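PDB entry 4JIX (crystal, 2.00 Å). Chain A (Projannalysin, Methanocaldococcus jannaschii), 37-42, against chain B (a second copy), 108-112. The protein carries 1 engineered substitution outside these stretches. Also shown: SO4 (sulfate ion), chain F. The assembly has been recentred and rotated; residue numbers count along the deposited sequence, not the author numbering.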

# COMPACT_ATOMS: atom_id res chain seq x y z
N LYS A 37 9.94 -7.88 -4.78
CA LYS A 37 8.82 -8.80 -4.55
C LYS A 37 8.19 -8.63 -3.17
O LYS A 37 6.99 -8.85 -3.01
CB LYS A 37 9.35 -10.25 -4.70
CG LYS A 37 8.38 -11.39 -4.42
CD LYS A 37 9.11 -12.73 -4.40
CE LYS A 37 8.28 -13.86 -3.84
NZ LYS A 37 9.04 -15.13 -3.77
N GLN A 38 9.00 -8.28 -2.17
CA GLN A 38 8.59 -8.24 -0.77
C GLN A 38 8.13 -6.87 -0.24
O GLN A 38 7.46 -6.83 0.79
CB GLN A 38 9.76 -8.72 0.12
CG GLN A 38 10.36 -10.08 -0.26
CD GLN A 38 11.38 -10.51 0.76
OE1 GLN A 38 11.06 -11.12 1.79
NE2 GLN A 38 12.64 -10.19 0.50
N LYS A 39 8.57 -5.77 -0.87
CA LYS A 39 8.28 -4.39 -0.43
C LYS A 39 8.16 -3.44 -1.60
O LYS A 39 8.56 -3.77 -2.72
CB LYS A 39 9.44 -3.85 0.47
CG LYS A 39 9.93 -4.71 1.62
CD LYS A 39 9.23 -4.39 2.92
CE LYS A 39 9.48 -5.46 3.95
NZ LYS A 39 8.48 -5.40 5.05
N ILE A 40 7.70 -2.22 -1.32
CA ILE A 40 7.70 -1.19 -2.35
C ILE A 40 8.89 -0.23 -2.05
O ILE A 40 9.38 0.43 -2.96
CB ILE A 40 6.34 -0.49 -2.57
CG1 ILE A 40 5.89 0.33 -1.35
CG2 ILE A 40 5.26 -1.52 -3.00
CD1 ILE A 40 4.52 1.18 -1.57
N ALA A 41 9.38 -0.23 -0.79
CA ALA A 41 10.53 0.58 -0.40
C ALA A 41 11.19 0.04 0.87
O ALA A 41 10.53 -0.53 1.74
CB ALA A 41 10.14 2.04 -0.20
N SER A 42 12.50 0.25 0.97
CA SER A 42 13.28 -0.15 2.15
C SER A 42 14.52 0.73 2.25
O SER A 42 14.87 1.45 1.31
CB SER A 42 13.67 -1.63 2.10
OG SER A 42 14.48 -1.88 0.97
N ILE B 108 0.69 -0.79 5.50
CA ILE B 108 1.71 0.20 5.10
C ILE B 108 3.08 -0.16 5.69
O ILE B 108 4.09 -0.07 4.99
CB ILE B 108 1.26 1.63 5.52
CG1 ILE B 108 0.13 2.14 4.61
CG2 ILE B 108 2.45 2.64 5.53
CD1 ILE B 108 0.55 2.45 3.08
N GLN B 109 3.11 -0.61 6.96
CA GLN B 109 4.35 -0.94 7.64
C GLN B 109 4.97 -2.25 7.09
O GLN B 109 6.17 -2.44 7.22
CB GLN B 109 4.13 -0.96 9.16
CG GLN B 109 3.89 0.46 9.71
CD GLN B 109 3.59 0.52 11.19
OE1 GLN B 109 3.22 -0.47 11.83
NE2 GLN B 109 3.70 1.72 11.77
N LYS B 110 4.18 -3.06 6.37
CA LYS B 110 4.65 -4.25 5.65
C LYS B 110 5.23 -3.85 4.27
O LYS B 110 6.08 -4.56 3.72
CB LYS B 110 3.48 -5.24 5.46
CG LYS B 110 3.82 -6.68 5.83
CD LYS B 110 3.74 -6.99 7.30
CE LYS B 110 3.94 -8.47 7.55
NZ LYS B 110 5.34 -8.90 7.29
N LEU B 111 4.79 -2.70 3.71
CA LEU B 111 5.22 -2.25 2.37
C LEU B 111 6.40 -1.30 2.38
O LEU B 111 7.19 -1.32 1.43
CB LEU B 111 4.05 -1.55 1.65
CG LEU B 111 2.83 -2.42 1.34
CD1 LEU B 111 1.66 -1.55 0.90
CD2 LEU B 111 3.15 -3.51 0.36
N ILE B 112 6.49 -0.41 3.38
CA ILE B 112 7.56 0.60 3.44
C ILE B 112 8.26 0.58 4.80
O ILE B 112 9.38 1.13 4.89
CB ILE B 112 7.00 2.02 3.08
CG1 ILE B 112 6.08 2.59 4.19
CG2 ILE B 112 6.27 2.01 1.72
CD1 ILE B 112 5.59 4.07 3.96
OXT ILE B 112 7.69 0.02 5.77
S SO4 F . 12.96 -8.41 -3.08
O1 SO4 F . 14.12 -7.59 -3.41
O2 SO4 F . 11.92 -7.58 -2.47
O3 SO4 F . 13.34 -9.46 -2.12
O4 SO4 F . 12.46 -9.04 -4.30
O HOH W 1 6.33 -7.27 2.93
O HOH W 2 8.64 -2.68 5.32
O HOH W 3 10.94 -1.51 4.14

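The last turn of a helix leaves carbonyl oxygens without partners in their own helix, and a neighbouring chain can supply the missing donors; the C-terminus of chain B in projannalysin is a compact example. Along chain A, A:Lys37 stays out of reach of chain B and instead gives its backbone N to sulfate O4 at 2.8 Å. A:Gln38 holds the same ion through its backbone N and NE2, while its carbonyl faces chain B. There A:Gln38 O and B:Lys110 O, both acceptors, lie 4.0 Å apart, and water 1 reconciles them by donating to each. A:Lys39 starts sideways, but its extended end reaches the helix terminus, where NZ donates to B:Lys110 O at 2.9 Å. Water 2 accepts from the same NZ. The next carbonyl is served by backbone: A:Ile40 N donates to B:Leu111 O at 2.9 Å and a nearly straight 163°, and A:Ala41 N adds a weak bond to that same oxygen at 3.3 Å. Apolar packing accompanies this polar pairing, as A:Ile40 CG1 lies 4.0 Å from B:Leu111 CB and 3.5 Å from B:Ile112 CG2. A:Ala41 CB approaches B:Ile112 CG2 more loosely, at 4.3 Å. By A:Ser42 the strand has passed beyond direct contact.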